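Long-range contact in type I site-specific restriction-modification system, R (Restriction) subunit (PDB 3H1T), which is the putative motor and nuclease subunit of a type I restriction enzyme, probably binding ATP and DNA to translocate and cut the DNA: residues F256-I266 against R275-I285. Numbering follows the deposited sequence.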
loop_
_atom_site.group_PDB
_atom_site.type_symbol
_atom_site.label_atom_id
_atom_site.label_comp_id
_atom_site.label_asym_id
_atom_site.label_seq_id
_atom_site.Cartn_x
_atom_site.Cartn_y
_atom_site.Cartn_z
ATOM N N PHE A 256 -2.561 -18.017 -0.051
ATOM C CA PHE A 256 -3.545 -18.656 -0.911
ATOM C C PHE A 256 -3.877 -20.094 -0.559
ATOM O O PHE A 256 -4.632 -20.738 -1.283
ATOM C CB PHE A 256 -3.091 -18.595 -2.370
ATOM C CG PHE A 256 -2.803 -17.203 -2.855
ATOM C CD1 PHE A 256 -1.636 -16.545 -2.469
ATOM C CD2 PHE A 256 -3.705 -16.542 -3.691
ATOM C CE1 PHE A 256 -1.365 -15.256 -2.903
ATOM C CE2 PHE A 256 -3.447 -15.245 -4.138
ATOM C CZ PHE A 256 -2.275 -14.599 -3.743
ATOM N N THR A 257 -3.335 -20.598 0.541
ATOM C CA THR A 257 -3.597 -21.971 0.960
ATOM C C THR A 257 -5.083 -22.361 0.943
ATOM O O THR A 257 -5.429 -23.508 0.656
ATOM C CB THR A 257 -3.025 -22.209 2.368
ATOM O OG1 THR A 257 -1.643 -21.807 2.375
ATOM C CG2 THR A 257 -3.111 -23.696 2.728
ATOM N N PRO A 258 -5.986 -21.406 1.251
ATOM C CA PRO A 258 -7.429 -21.666 1.249
ATOM C C PRO A 258 -7.944 -22.248 -0.069
ATOM O O PRO A 258 -9.036 -22.824 -0.133
ATOM C CB PRO A 258 -8.010 -20.292 1.532
ATOM C CG PRO A 258 -7.055 -19.772 2.544
ATOM C CD PRO A 258 -5.713 -20.109 1.904
ATOM N N PHE A 259 -7.163 -22.059 -1.125
ATOM C CA PHE A 259 -7.511 -22.542 -2.457
ATOM C C PHE A 259 -7.110 -24.002 -2.669
ATOM O O PHE A 259 -7.882 -24.790 -3.225
ATOM C CB PHE A 259 -6.845 -21.667 -3.512
ATOM C CG PHE A 259 -7.620 -20.433 -3.843
ATOM C CD1 PHE A 259 -8.840 -20.528 -4.499
ATOM C CD2 PHE A 259 -7.120 -19.172 -3.531
ATOM C CE1 PHE A 259 -9.558 -19.381 -4.853
ATOM C CE2 PHE A 259 -7.830 -18.012 -3.878
ATOM C CZ PHE A 259 -9.051 -18.120 -4.544
ATOM N N GLY A 260 -5.900 -24.332 -2.223
ATOM C CA GLY A 260 -5.359 -25.671 -2.322
ATOM C C GLY A 260 -5.962 -26.662 -3.293
ATOM O O GLY A 260 -7.150 -27.003 -3.230
ATOM N N ASP A 261 -5.111 -27.121 -4.205
ATOM C CA ASP A 261 -5.467 -28.123 -5.199
ATOM C C ASP A 261 -6.285 -27.564 -6.327
ATOM O O ASP A 261 -6.605 -28.268 -7.297
ATOM C CB ASP A 261 -6.170 -29.284 -4.511
ATOM C CG ASP A 261 -5.263 -29.980 -3.501
ATOM O OD1 ASP A 261 -4.608 -29.269 -2.698
ATOM O OD2 ASP A 261 -5.202 -31.240 -3.520
ATOM N N ALA A 262 -6.640 -26.295 -6.194
ATOM C CA ALA A 262 -7.329 -25.581 -7.253
ATOM C C ALA A 262 -6.106 -24.821 -7.786
ATOM O O ALA A 262 -6.036 -24.386 -8.935
ATOM C CB ALA A 262 -8.355 -24.628 -6.651
ATOM N N ARG A 263 -5.131 -24.731 -6.886
ATOM C CA ARG A 263 -3.850 -24.074 -7.069
ATOM C C ARG A 263 -2.884 -24.824 -7.981
ATOM O O ARG A 263 -2.835 -26.059 -7.980
ATOM C CB ARG A 263 -3.169 -23.894 -5.709
ATOM C CG ARG A 263 -3.824 -22.876 -4.774
ATOM C CD ARG A 263 -2.973 -22.719 -3.518
ATOM N NE ARG A 263 -2.967 -23.919 -2.682
ATOM C CZ ARG A 263 -2.175 -24.089 -1.624
ATOM N NH1 ARG A 263 -1.317 -23.137 -1.270
ATOM N NH2 ARG A 263 -2.240 -25.208 -0.913
ATOM N N HIS A 264 -2.113 -24.059 -8.748
ATOM C CA HIS A 264 -1.127 -24.620 -9.647
ATOM C C HIS A 264 -0.086 -23.591 -10.083
ATOM O O HIS A 264 -0.424 -22.542 -10.633
ATOM C CB HIS A 264 -1.787 -25.200 -10.901
ATOM C CG HIS A 264 -0.815 -25.891 -11.799
ATOM N ND1 HIS A 264 -0.153 -27.039 -11.426
ATOM C CD2 HIS A 264 -0.328 -25.554 -13.017
ATOM C CE1 HIS A 264 0.701 -27.381 -12.373
ATOM N NE2 HIS A 264 0.615 -26.496 -13.350
ATOM N N LYS A 265 1.183 -23.882 -9.841
ATOM C CA LYS A 265 2.218 -22.964 -10.268
ATOM C C LYS A 265 2.694 -23.474 -11.618
ATOM O O LYS A 265 2.827 -24.682 -11.830
ATOM C CB LYS A 265 3.390 -22.934 -9.276
ATOM C CG LYS A 265 4.163 -21.626 -9.319
ATOM C CD LYS A 265 5.635 -21.830 -8.994
ATOM C CE LYS A 265 5.871 -22.366 -7.588
ATOM N NZ LYS A 265 7.323 -22.660 -7.372
ATOM N N ILE A 266 2.933 -22.568 -12.547
ATOM C CA ILE A 266 3.401 -23.002 -13.838
ATOM C C ILE A 266 4.926 -23.007 -13.740
ATOM O O ILE A 266 5.552 -21.942 -13.648
ATOM C CB ILE A 266 2.924 -22.036 -14.934
ATOM C CG1 ILE A 266 1.554 -21.477 -14.566
ATOM C CG2 ILE A 266 2.751 -22.787 -16.246
ATOM C CD1 ILE A 266 1.031 -20.513 -15.588
ATOM N N ARG A 275 -6.243 -27.436 -13.480
ATOM C CA ARG A 275 -6.421 -26.665 -12.242
ATOM C C ARG A 275 -7.336 -25.439 -12.412
ATOM O O ARG A 275 -7.907 -25.232 -13.488
ATOM C CB ARG A 275 -5.054 -26.230 -11.690
ATOM C CG ARG A 275 -4.265 -27.361 -11.043
ATOM C CD ARG A 275 -4.665 -27.543 -9.580
ATOM N NE ARG A 275 -4.086 -28.740 -8.964
ATOM C CZ ARG A 275 -4.536 -29.975 -9.172
ATOM N NH1 ARG A 275 -5.570 -30.174 -9.984
ATOM N NH2 ARG A 275 -3.964 -31.012 -8.565
ATOM N N GLU A 276 -7.474 -24.632 -11.354
ATOM C CA GLU A 276 -8.337 -23.438 -11.395
ATOM C C GLU A 276 -7.637 -22.120 -11.050
ATOM O O GLU A 276 -7.923 -21.083 -11.653
ATOM C CB GLU A 276 -9.527 -23.606 -10.453
ATOM C CG GLU A 276 -9.950 -25.045 -10.255
ATOM C CD GLU A 276 -11.424 -25.163 -9.964
ATOM O OE1 GLU A 276 -12.157 -24.245 -10.389
ATOM O OE2 GLU A 276 -11.848 -26.163 -9.339
ATOM N N ILE A 277 -6.749 -22.145 -10.063
ATOM C CA ILE A 277 -6.015 -20.943 -9.678
ATOM C C ILE A 277 -4.529 -21.093 -9.996
ATOM O O ILE A 277 -3.823 -21.876 -9.351
ATOM C CB ILE A 277 -6.185 -20.630 -8.162
ATOM C CG1 ILE A 277 -7.518 -19.914 -7.920
ATOM C CG2 ILE A 277 -5.036 -19.762 -7.667
ATOM C CD1 ILE A 277 -8.746 -20.777 -8.172
ATOM N N TYR A 278 -4.063 -20.323 -10.977
ATOM C CA TYR A 278 -2.666 -20.371 -11.420
ATOM C C TYR A 278 -1.755 -19.217 -10.998
ATOM O O TYR A 278 -2.193 -18.068 -10.894
ATOM C CB TYR A 278 -2.609 -20.472 -12.942
ATOM C CG TYR A 278 -3.284 -21.699 -13.501
ATOM C CD1 TYR A 278 -4.673 -21.785 -13.568
ATOM C CD2 TYR A 278 -2.531 -22.766 -13.989
ATOM C CE1 TYR A 278 -5.298 -22.902 -14.118
ATOM C CE2 TYR A 278 -3.146 -23.895 -14.535
ATOM C CZ TYR A 278 -4.527 -23.953 -14.602
ATOM O OH TYR A 278 -5.128 -25.055 -15.176
ATOM N N PHE A 279 -0.483 -19.536 -10.770
ATOM C CA PHE A 279 0.518 -18.545 -10.391
ATOM C C PHE A 279 1.652 -18.695 -11.398
ATOM O O PHE A 279 1.939 -19.803 -11.847
ATOM C CB PHE A 279 1.066 -18.817 -8.987
ATOM C CG PHE A 279 0.008 -18.930 -7.924
ATOM C CD1 PHE A 279 -0.632 -20.143 -7.680
ATOM C CD2 PHE A 279 -0.342 -17.821 -7.156
ATOM C CE1 PHE A 279 -1.608 -20.254 -6.677
ATOM C CE2 PHE A 279 -1.311 -17.913 -6.155
ATOM C CZ PHE A 279 -1.950 -19.134 -5.912
ATOM N N ALA A 280 2.294 -17.594 -11.763
ATOM C CA ALA A 280 3.390 -17.658 -12.718
ATOM C C ALA A 280 4.299 -16.438 -12.658
ATOM O O ALA A 280 3.844 -15.308 -12.466
ATOM C CB ALA A 280 2.828 -17.824 -14.141
ATOM N N ILE A 281 5.595 -16.683 -12.787
ATOM C CA ILE A 281 6.589 -15.622 -12.788
ATOM C C ILE A 281 6.937 -15.425 -14.258
ATOM O O ILE A 281 7.004 -16.394 -15.010
ATOM C CB ILE A 281 7.842 -16.045 -11.973
ATOM C CG1 ILE A 281 7.707 -15.575 -10.518
ATOM C CG2 ILE A 281 9.105 -15.448 -12.582
ATOM C CD1 ILE A 281 6.561 -16.224 -9.748
ATOM N N TYR A 282 7.144 -14.184 -14.681
ATOM C CA TYR A 282 7.456 -13.905 -16.085
ATOM C C TYR A 282 8.514 -14.848 -16.682
ATOM O O TYR A 282 8.366 -15.317 -17.812
ATOM C CB TYR A 282 7.903 -12.446 -16.247
ATOM C CG TYR A 282 6.853 -11.427 -15.828
ATOM C CD1 TYR A 282 5.651 -11.282 -16.539
ATOM C CD2 TYR A 282 7.061 -10.598 -14.719
ATOM C CE1 TYR A 282 4.683 -10.336 -16.153
ATOM C CE2 TYR A 282 6.104 -9.652 -14.328
ATOM C CZ TYR A 282 4.918 -9.526 -15.047
ATOM O OH TYR A 282 3.966 -8.595 -14.675
ATOM N N GLN A 283 9.570 -15.131 -15.926
ATOM C CA GLN A 283 10.652 -16.008 -16.371
ATOM C C GLN A 283 10.141 -17.410 -16.729
ATOM O O GLN A 283 10.723 -18.101 -17.568
ATOM C CB GLN A 283 11.713 -16.121 -15.264
ATOM C CG GLN A 283 13.137 -16.354 -15.750
ATOM C CD GLN A 283 14.013 -17.035 -14.703
ATOM O OE1 GLN A 283 13.672 -17.063 -13.517
ATOM N NE2 GLN A 283 15.148 -17.583 -15.137
ATOM N N SER A 284 9.048 -17.824 -16.093
ATOM C CA SER A 284 8.468 -19.147 -16.314
ATOM C C SER A 284 7.381 -19.168 -17.387
ATOM O O SER A 284 7.057 -20.222 -17.934
ATOM C CB SER A 284 7.880 -19.687 -15.007
ATOM O OG SER A 284 8.275 -18.892 -13.902
ATOM N N ILE A 285 6.819 -18.005 -17.684
ATOM C CA ILE A 285 5.763 -17.901 -18.681
ATOM C C ILE A 285 6.111 -16.786 -19.670
ATOM O O ILE A 285 6.212 -17.011 -20.876
ATOM C CB ILE A 285 4.425 -17.558 -18.001
ATOM C CG1 ILE A 285 3.271 -17.601 -19.008
ATOM C CG2 ILE A 285 4.523 -16.173 -17.393
ATOM C CD1 ILE A 285 2.840 -18.998 -19.400
#
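Phe256 meets Phe279 in an edge-to-face aromatic pair, the planes 84° apart, with CE2 of Phe279 directed at the centre of the Phe256 face. Three residues on, Phe259 offers a ring face to Ile277, whose CG1 makes a CH-pi contact 3.9 Å from the ring centroid. Both phenylalanines precede the strand, and they illustrate how the loop leading into an edge strand can pack over one face of the sheet.

Ala262 O opens the hydrogen bonding just ahead of the first parallel bridge, Arg263 with Ile277. This oxygen is gripped twice: Glu276 N lies in the carbonyl plane on a lone pair, whereas Ile277 N, 2.6 Å from Ala262 O, comes from above that plane. Arg263 lays its CG against the edge of the Phe279 ring, next to CE1. His264 bonds weakly through its N to Ile277 O, while His264 O accepts a hydrogen bond from Phe279 N at 3.0 Å. Strand alternation puts His264 and Tyr278 on the opposite face from Phe279. There chi1 of -175° turns the imidazole to the side of the carbonyl carbon, bringing His264 CD2 to 3.6 Å from Tyr278 CE2, with the ring planes 82° apart. The Tyr278 hydroxyl is bonded elsewhere, to Val272 O. Beyond Lys265, whose NZ makes a salt bridge with Glu267, Ile266 N donates almost straight to Phe279 O at 3.0 Å. Ile266 points toward strand 277-281, and its CD1 packs 3.5 Å from Ala280 CB.

Strand 263-265 is an outermost strand of the seven-stranded parallel sheet in the first of the two RecA-like helicase domains. Strand 277-281 joins it to strand 238-242, bonding through Tyr278 and Ala280 to Phe240, while helix 211-224 lies against the Phe256, Phe259 and Ile277 side, with Trp220 and Trp223 edge-to-face with Phe259.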